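Local coordinates for protein putative enoyl-CoA hydratase (Streptomyces coelicolor A3, PDB 3G64) that is a putative enoyl-CoA hydratase of the crotonase superfamily, probably adding water across the double bond of an enoyl-CoA thioester, at residues 141-146 / 184-190; 166-170 / 192-196; 230-234 / 245-249. All coordinates share one frame; numbering follows the deposited sequence.

Contact 1. Residues 141-146 / 184-190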
loop_
_atom_site.group_PDB
_atom_site.type_symbol
_atom_site.label_atom_id
_atom_site.label_comp_id
_atom_site.label_asym_id
_atom_site.label_seq_id
_atom_site.Cartn_x
_atom_site.Cartn_y
_atom_site.Cartn_z
ATOM N N ASP A 141 8.869 20.863 -8.978
ATOM C CA ASP A 141 10.121 21.589 -8.726
ATOM C C ASP A 141 10.347 21.680 -7.220
ATOM O O ASP A 141 9.464 21.291 -6.445
ATOM C CB ASP A 141 10.229 22.921 -9.518
ATOM C CG ASP A 141 9.721 24.147 -8.758
ATOM O OD1 ASP A 141 9.706 25.245 -9.381
ATOM O OD2 ASP A 141 9.337 24.040 -7.573
ATOM N N PRO A 142 11.549 22.106 -6.803
ATOM C CA PRO A 142 11.937 22.060 -5.388
ATOM C C PRO A 142 11.135 22.972 -4.496
ATOM O O PRO A 142 11.243 22.810 -3.274
ATOM C CB PRO A 142 13.406 22.552 -5.407
ATOM C CG PRO A 142 13.907 22.177 -6.759
ATOM C CD PRO A 142 12.706 22.350 -7.691
ATOM N N SER A 143 10.407 23.943 -5.058
ATOM C CA SER A 143 9.571 24.836 -4.245
ATOM C C SER A 143 8.199 24.186 -3.863
ATOM O O SER A 143 7.360 24.779 -3.149
ATOM C CB SER A 143 9.336 26.147 -5.003
ATOM O OG SER A 143 8.411 25.949 -6.081
ATOM N N THR A 144 7.962 22.983 -4.358
ATOM C CA THR A 144 6.638 22.354 -4.195
ATOM C C THR A 144 6.338 22.036 -2.734
ATOM O O THR A 144 7.164 21.425 -2.046
ATOM C CB THR A 144 6.541 21.053 -5.010
ATOM O OG1 THR A 144 6.662 21.362 -6.405
ATOM C CG2 THR A 144 5.195 20.345 -4.743
ATOM N N ARG A 145 5.178 22.492 -2.265
ATOM C CA ARG A 145 4.724 22.257 -0.897
ATOM C C ARG A 145 3.281 21.700 -0.856
ATOM O O ARG A 145 2.322 22.448 -1.093
ATOM C CB ARG A 145 4.712 23.559 -0.099
ATOM C CG ARG A 145 6.022 24.343 -0.155
ATOM C CD ARG A 145 5.898 25.714 0.519
ATOM N NE ARG A 145 7.056 25.772 1.372
ATOM C CZ ARG A 145 7.053 25.917 2.692
ATOM N NH1 ARG A 145 5.935 26.164 3.374
ATOM N NH2 ARG A 145 8.218 25.862 3.320
ATOM N N PHE A 146 3.139 20.417 -0.526
ATOM C CA PHE A 146 1.830 19.789 -0.322
ATOM C C PHE A 146 1.305 20.053 1.076
ATOM O O PHE A 146 2.062 20.022 2.063
ATOM C CB PHE A 146 1.919 18.263 -0.441
ATOM C CG PHE A 146 2.309 17.755 -1.783
ATOM C CD1 PHE A 146 1.339 17.370 -2.705
ATOM C CD2 PHE A 146 3.666 17.572 -2.101
ATOM C CE1 PHE A 146 1.710 16.820 -3.962
ATOM C CE2 PHE A 146 4.048 17.035 -3.353
ATOM C CZ PHE A 146 3.065 16.676 -4.284
ATOM N N THR A 184 2.688 21.002 6.327
ATOM C CA THR A 184 3.328 21.098 5.021
ATOM C C THR A 184 4.360 19.995 4.774
ATOM O O THR A 184 5.142 19.635 5.651
ATOM C CB THR A 184 3.965 22.510 4.832
ATOM O OG1 THR A 184 2.909 23.460 4.826
ATOM C CG2 THR A 184 4.717 22.618 3.500
ATOM N N VAL A 185 4.302 19.427 3.575
ATOM C CA VAL A 185 5.245 18.423 3.145
ATOM C C VAL A 185 6.070 19.068 2.043
ATOM O O VAL A 185 5.573 19.293 0.940
ATOM C CB VAL A 185 4.556 17.156 2.604
ATOM C CG1 VAL A 185 5.598 16.160 2.125
ATOM C CG2 VAL A 185 3.670 16.498 3.681
ATOM N N ARG A 186 7.326 19.381 2.356
ATOM C CA ARG A 186 8.245 19.962 1.367
ATOM C C ARG A 186 8.749 18.918 0.364
ATOM O O ARG A 186 8.574 17.709 0.554
ATOM C CB ARG A 186 9.429 20.651 2.060
ATOM C CG ARG A 186 9.054 21.466 3.286
ATOM C CD ARG A 186 10.247 22.304 3.771
ATOM N NE ARG A 186 11.006 21.691 4.866
ATOM C CZ ARG A 186 12.136 20.990 4.733
ATOM N NH1 ARG A 186 12.673 20.748 3.537
ATOM N NH2 ARG A 186 12.727 20.506 5.817
ATOM N N ALA A 187 9.383 19.383 -0.709
ATOM C CA ALA A 187 9.840 18.476 -1.768
ATOM C C ALA A 187 10.714 17.265 -1.336
ATOM O O ALA A 187 10.522 16.169 -1.844
ATOM C CB ALA A 187 10.568 19.282 -2.893
ATOM N N PRO A 188 11.689 17.463 -0.427
ATOM C CA PRO A 188 12.526 16.298 -0.093
ATOM C C PRO A 188 11.736 15.190 0.620
ATOM O O PRO A 188 11.889 14.023 0.300
ATOM C CB PRO A 188 13.614 16.884 0.833
ATOM C CG PRO A 188 13.629 18.373 0.531
ATOM C CD PRO A 188 12.173 18.705 0.205
ATOM N N GLU A 189 10.892 15.565 1.571
ATOM C CA GLU A 189 10.072 14.587 2.254
ATOM C C GLU A 189 9.100 13.936 1.253
ATOM O O GLU A 189 8.932 12.718 1.242
ATOM C CB GLU A 189 9.284 15.250 3.389
ATOM C CG GLU A 189 8.340 14.251 4.065
ATOM C CD GLU A 189 7.550 14.822 5.224
ATOM O OE1 GLU A 189 7.615 16.044 5.491
ATOM O OE2 GLU A 189 6.834 14.034 5.864
ATOM N N ALA A 190 8.471 14.768 0.424
ATOM C CA ALA A 190 7.529 14.307 -0.600
ATOM C C ALA A 190 8.186 13.271 -1.510
ATOM O O ALA A 190 7.592 12.227 -1.803
ATOM C CB ALA A 190 6.991 15.496 -1.421
HETATM O O HOH W 1 9.607 22.500 -1.050
#

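Contact 2. Residues 166-170 / 192-196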
loop_
_atom_site.group_PDB
_atom_site.type_symbol
_atom_site.label_atom_id
_atom_site.label_comp_id
_atom_site.label_asym_id
_atom_site.label_seq_id
_atom_site.Cartn_x
_atom_site.Cartn_y
_atom_site.Cartn_z
ATOM N N LEU A 166 -4.341 8.459 -0.535
ATOM C CA LEU A 166 -3.055 8.774 0.101
ATOM C C LEU A 166 -2.377 7.533 0.688
ATOM O O LEU A 166 -1.199 7.313 0.444
ATOM C CB LEU A 166 -3.159 9.928 1.109
ATOM C CG LEU A 166 -1.814 10.516 1.595
ATOM C CD1 LEU A 166 -0.896 11.073 0.468
ATOM C CD2 LEU A 166 -2.098 11.588 2.646
ATOM N N PRO A 167 -3.110 6.709 1.456
ATOM C CA PRO A 167 -2.395 5.537 1.982
ATOM C C PRO A 167 -1.925 4.604 0.882
ATOM O O PRO A 167 -0.983 3.832 1.132
ATOM C CB PRO A 167 -3.447 4.776 2.806
ATOM C CG PRO A 167 -4.663 5.583 2.776
ATOM C CD PRO A 167 -4.466 6.855 2.007
ATOM N N ARG A 168 -2.581 4.620 -0.280
ATOM C CA ARG A 168 -2.162 3.732 -1.366
ATOM C C ARG A 168 -0.921 4.265 -2.095
ATOM O O ARG A 168 -0.254 3.521 -2.828
ATOM C CB ARG A 168 -3.311 3.492 -2.360
ATOM C CG ARG A 168 -4.362 2.542 -1.747
ATOM C CD ARG A 168 -5.681 2.629 -2.464
ATOM N NE ARG A 168 -6.615 1.603 -1.970
ATOM C CZ ARG A 168 -7.415 1.739 -0.907
ATOM N NH1 ARG A 168 -7.380 2.850 -0.176
ATOM N NH2 ARG A 168 -8.257 0.744 -0.572
ATOM N N VAL A 169 -0.602 5.537 -1.865
ATOM C CA VAL A 169 0.598 6.126 -2.465
ATOM C C VAL A 169 1.765 6.103 -1.476
ATOM O O VAL A 169 2.871 5.716 -1.834
ATOM C CB VAL A 169 0.325 7.572 -2.980
ATOM C CG1 VAL A 169 1.617 8.241 -3.480
ATOM C CG2 VAL A 169 -0.716 7.531 -4.105
ATOM N N VAL A 170 1.521 6.493 -0.229
ATOM C CA VAL A 170 2.615 6.700 0.712
ATOM C C VAL A 170 2.608 5.757 1.914
ATOM O O VAL A 170 3.484 5.852 2.766
ATOM C CB VAL A 170 2.665 8.175 1.220
ATOM C CG1 VAL A 170 2.800 9.150 0.047
ATOM C CG2 VAL A 170 1.407 8.531 2.091
ATOM N N ARG A 192 10.952 11.439 -0.765
ATOM C CA ARG A 192 11.212 10.263 0.068
ATOM C C ARG A 192 9.976 9.372 0.256
ATOM O O ARG A 192 10.070 8.150 0.175
ATOM C CB ARG A 192 11.734 10.683 1.452
ATOM C CG ARG A 192 13.169 11.243 1.455
ATOM C CD ARG A 192 13.771 11.286 2.881
ATOM N NE ARG A 192 12.905 11.929 3.878
ATOM C CZ ARG A 192 12.920 13.228 4.167
ATOM N NH1 ARG A 192 13.734 14.049 3.531
ATOM N NH2 ARG A 192 12.115 13.710 5.092
ATOM N N ILE A 193 8.820 9.961 0.540
ATOM C CA ILE A 193 7.664 9.124 0.857
ATOM C C ILE A 193 6.877 8.646 -0.356
ATOM O O ILE A 193 5.887 7.917 -0.200
ATOM C CB ILE A 193 6.725 9.744 1.930
ATOM C CG1 ILE A 193 5.907 10.908 1.365
ATOM C CG2 ILE A 193 7.509 10.162 3.191
ATOM C CD1 ILE A 193 5.097 11.671 2.438
ATOM N N GLY A 194 7.284 9.040 -1.562
ATOM C CA GLY A 194 6.620 8.514 -2.753
ATOM C C GLY A 194 5.629 9.405 -3.502
ATOM O O GLY A 194 4.925 8.936 -4.413
ATOM N N LEU A 195 5.595 10.686 -3.158
ATOM C CA LEU A 195 4.654 11.623 -3.791
ATOM C C LEU A 195 5.150 12.271 -5.078
ATOM O O LEU A 195 4.353 12.904 -5.773
ATOM C CB LEU A 195 4.286 12.752 -2.842
ATOM C CG LEU A 195 3.312 12.464 -1.722
ATOM C CD1 LEU A 195 3.239 13.683 -0.769
ATOM C CD2 LEU A 195 1.966 12.142 -2.343
ATOM N N ILE A 196 6.443 12.129 -5.393
ATOM C CA ILE A 196 7.010 12.766 -6.592
ATOM C C ILE A 196 7.418 11.763 -7.649
ATOM O O ILE A 196 8.164 10.822 -7.350
ATOM C CB ILE A 196 8.280 13.576 -6.243
ATOM C CG1 ILE A 196 7.973 14.582 -5.137
ATOM C CG2 ILE A 196 8.885 14.258 -7.497
ATOM C CD1 ILE A 196 6.876 15.509 -5.501
HETATM O O HOH W 2 4.136 6.066 -4.775
HETATM O O HOH W 3 6.267 5.772 1.545
#

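Contact 3. Residues 230-234 / 245-249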
loop_
_atom_site.group_PDB
_atom_site.type_symbol
_atom_site.label_atom_id
_atom_site.label_comp_id
_atom_site.label_asym_id
_atom_site.label_seq_id
_atom_site.Cartn_x
_atom_site.Cartn_y
_atom_site.Cartn_z
ATOM N N LEU A 230 -5.891 -0.722 -15.612
ATOM C CA LEU A 230 -5.677 -1.924 -14.786
ATOM C C LEU A 230 -5.111 -1.606 -13.398
ATOM O O LEU A 230 -5.472 -2.246 -12.421
ATOM C CB LEU A 230 -4.824 -2.981 -15.519
ATOM C CG LEU A 230 -5.692 -3.991 -16.307
ATOM C CD1 LEU A 230 -6.689 -3.299 -17.248
ATOM C CD2 LEU A 230 -4.833 -4.946 -17.084
ATOM N N LEU A 231 -4.218 -0.624 -13.316
ATOM C CA LEU A 231 -3.744 -0.158 -12.013
ATOM C C LEU A 231 -4.930 0.286 -11.148
ATOM O O LEU A 231 -5.090 -0.107 -9.986
ATOM C CB LEU A 231 -2.782 1.033 -12.194
ATOM C CG LEU A 231 -1.351 0.628 -12.546
ATOM C CD1 LEU A 231 -0.560 1.819 -13.143
ATOM C CD2 LEU A 231 -0.656 0.016 -11.329
ATOM N N THR A 232 -5.764 1.115 -11.741
ATOM C CA THR A 232 -6.893 1.681 -11.030
ATOM C C THR A 232 -7.889 0.621 -10.589
ATOM O O THR A 232 -8.296 0.580 -9.422
ATOM C CB THR A 232 -7.583 2.732 -11.916
ATOM O OG1 THR A 232 -6.720 3.873 -12.021
ATOM C CG2 THR A 232 -8.888 3.162 -11.326
ATOM N N ALA A 233 -8.302 -0.233 -11.519
ATOM C CA ALA A 233 -9.280 -1.276 -11.173
ATOM C C ALA A 233 -8.725 -2.247 -10.148
ATOM O O ALA A 233 -9.442 -2.663 -9.250
ATOM C CB ALA A 233 -9.736 -2.053 -12.448
ATOM N N GLU A 234 -7.458 -2.642 -10.302
ATOM C CA GLU A 234 -6.921 -3.761 -9.516
ATOM C C GLU A 234 -6.539 -3.347 -8.100
ATOM O O GLU A 234 -6.304 -4.215 -7.253
ATOM C CB GLU A 234 -5.729 -4.455 -10.240
ATOM C CG GLU A 234 -6.215 -5.143 -11.523
ATOM C CD GLU A 234 -5.119 -5.835 -12.324
ATOM O OE1 GLU A 234 -3.965 -5.929 -11.831
ATOM O OE2 GLU A 234 -5.436 -6.304 -13.451
ATOM N N LEU A 245 -8.459 -10.144 -15.485
ATOM C CA LEU A 245 -8.497 -8.865 -16.210
ATOM C C LEU A 245 -7.222 -8.681 -17.062
ATOM O O LEU A 245 -7.275 -8.230 -18.200
ATOM C CB LEU A 245 -8.649 -7.679 -15.234
ATOM C CG LEU A 245 -8.682 -6.241 -15.786
ATOM C CD1 LEU A 245 -9.755 -6.083 -16.847
ATOM C CD2 LEU A 245 -8.889 -5.172 -14.657
ATOM N N ASP A 246 -6.085 -8.993 -16.465
ATOM C CA ASP A 246 -4.808 -8.990 -17.193
ATOM C C ASP A 246 -4.868 -9.879 -18.429
ATOM O O ASP A 246 -4.501 -9.456 -19.522
ATOM C CB ASP A 246 -3.700 -9.529 -16.315
ATOM C CG ASP A 246 -3.353 -8.608 -15.198
ATOM O OD1 ASP A 246 -3.872 -7.464 -15.173
ATOM O OD2 ASP A 246 -2.554 -9.033 -14.336
ATOM N N ALA A 247 -5.312 -11.122 -18.232
ATOM C CA ALA A 247 -5.416 -12.102 -19.310
ATOM C C ALA A 247 -6.280 -11.586 -20.453
ATOM O O ALA A 247 -5.855 -11.594 -21.600
ATOM C CB ALA A 247 -5.970 -13.441 -18.776
ATOM N N SER A 248 -7.498 -11.147 -20.139
ATOM C CA SER A 248 -8.371 -10.573 -21.162
ATOM C C SER A 248 -7.733 -9.383 -21.878
ATOM O O SER A 248 -7.779 -9.289 -23.094
ATOM C CB SER A 248 -9.709 -10.130 -20.544
ATOM O OG SER A 248 -10.520 -11.264 -20.297
ATOM N N THR A 249 -7.168 -8.460 -21.108
ATOM C CA THR A 249 -6.644 -7.224 -21.664
ATOM C C THR A 249 -5.398 -7.481 -22.543
ATOM O O THR A 249 -5.278 -6.918 -23.637
ATOM C CB THR A 249 -6.285 -6.230 -20.520
ATOM O OG1 THR A 249 -7.474 -5.892 -19.762
ATOM C CG2 THR A 249 -5.673 -4.988 -21.059
HETATM O O HOH W 4 -1.875 -6.897 -12.898
#

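Contact 1. Residues 141-146 / 184-190
Phe146 and Val185 pair through their backbones as an antiparallel hydrogen-bonded pair, the main polar link between 141-146 and 184-190. Val185 N gives the straighter bond, to Phe146 O at 2.8 Å with an angle of 168°, in the carbonyl plane. The return bond, Phe146 N to Val185 O, is more bent at 145°. Toward the helix that starts at Ala187 direct bonding gives way to a water: water 1 donates to Pro142 O and Thr144 O and accepts from Ala187 N. Ala187 CB rests on Pro142 O, 3.6 Å away.

Apolar packing lies on the face carrying Phe146 and Val185. A chi1 of -64° sets the Phe146 ring beside the backbone N, and CE2 meets Ala190 CB at 3.8 Å, while Val185 O sits in plane at the ring edge. Beside the face of Arg145 and Arg186, Thr184 CG2 packs against Arg145 CB at 3.7 Å and lies over one face of the Arg145 guanidinium.

The bond from Ser143 N to Asp141 OD2 makes an Asx turn at the start of a type I turn from Asp141 to Thr144; Ser143 OG adds a second bond to OD2.

The pairing joins strand 185-186 to strand 145-147, which is flanked by 123-125 in a small three-stranded sheet; Thr144 and Phe146 also pack on Leu120 of strand 116-120, and helix 187-193 leaves from the edge strand.

Contact 2. Residues 166-170 / 192-196
Val170 and Gly194 bring the two backbones to 5.6 Å between their CA atoms, where the C-terminal turn of helix 162-170 meets the end of helix 187-193. The latter closes in a Schellman motif: Gly194 takes a positive phi of 104°, and since it has no side chain its backbone comes close to Val170. Both helices belong to the crotonase-type core of the subunit. In 166-170, Leu166 O accepts from both Val169 N and Val170 N; the helix is kinked at Pro167, whose N has no bond to the turn before.

Between the segments the side chains make an apolar contact. Val170 carries most of it through CG1, which lies anti to the carbonyl carbon (chi1 -57°) and touches two partners, Ile193 CG1 and Leu195 CG, each 3.8 Å from it. Val169 sends CG1 to Leu195 CD2 at 4.1 Å, and these two side chains cross at about a right angle. Leu166 meets the same methyl, again at about a right angle, its CD1 4.2 Å from Leu195 CD2. That one branch of Leu195 is thus touched by Leu166, Val169 and Val170.

Leu133 of helix 127-134 touches Leu166, Val169 and Leu195, continuing the apolar cluster. The same turn also meets other subunits: Val169 packs on Leu172 of the second subunit, and Arg168 NH2 bonds to Glu234 O of the third.

The polar backbone atoms at the seam are linked through solvent. Water 3 donates to Val170 O and to Ile193 O, at 3.0 and 2.8 Å, while Val170 CG1 sits against that same Ile193 O at 3.3 Å.

Contact 3. Residues 230-234 / 245-249
Leu230 and Leu245 are the apolar centre of a helix-to-helix contact in the C-terminal part of the chain, between the end of helix 221-234 and the middle of helix 239-253. The short segments run nearly antiparallel, at 154°, with their axes 11.8 Å apart, so side chains rather than backbones fill the interface. Leu230 CG lies 3.8 Å from Leu245 CG, the two side chains crossing at a slant. In Leu245 a chi1 of 179°, CG anti to the backbone N, carries CG across to Leu230, and chi2 turns CD2 to Ala233 CB at 3.9 Å. Further along, Leu230 and Thr249 reach toward each other tip to tip. Thr249 OG1 is already engaged: it donates to Leu245 O, the acceptor of Thr249 N as well, and the two donors come from opposite faces of that carbonyl.

Helices 221-234 and 239-253 form an antiparallel helical hairpin, and in the crotonase fold the C-terminal helices take part in trimer assembly. Here the second subunit covers one side: Leu230 and Asp246 pack on its Gly158, and Glu234 on its Tyr164.

The polar end of the contact is an acid pair. Glu234 OE2 and Asp246 OD1 stand only 2.6 Å apart, with the carboxylate planes 43° apart; at that distance one of the groups probably holds a proton. The extended chain of Glu234 beyond CG brings its carboxylate across to Asp246. Water 4 donates to Glu234 OE1 and to Asp246 OD2, bridging the other two carboxylate oxygens, and Asp246 OD2 also accepts from Gly161 N of the second subunit. Asp246 OD1 in turn lies 3.3 Å from Leu230 CD2, where the acid pair borders the leucine packing.

Contacts 1 and 2 are neighbours, their centres 12 Å apart, and both use helix 187-193: contact 1 takes its start, contact 2 its end. They touch directly, Phe146 packing on Leu195 and Ile196, and their segments alternate along the chain, so strand 145-147, helix 162-170 and helix 187-193 are tied into one block. Contact 3 comes later in sequence and joins helices 221-234 and 239-253. Its centre lies 22 Å from that of contact 2 and 32 Å from that of contact 1, with no touch to either. Contacts 2 and 3 lie at subunit boundaries, where Arg168 of one subunit bonds to Glu234 O of another, while contact 1 stays within its subunit.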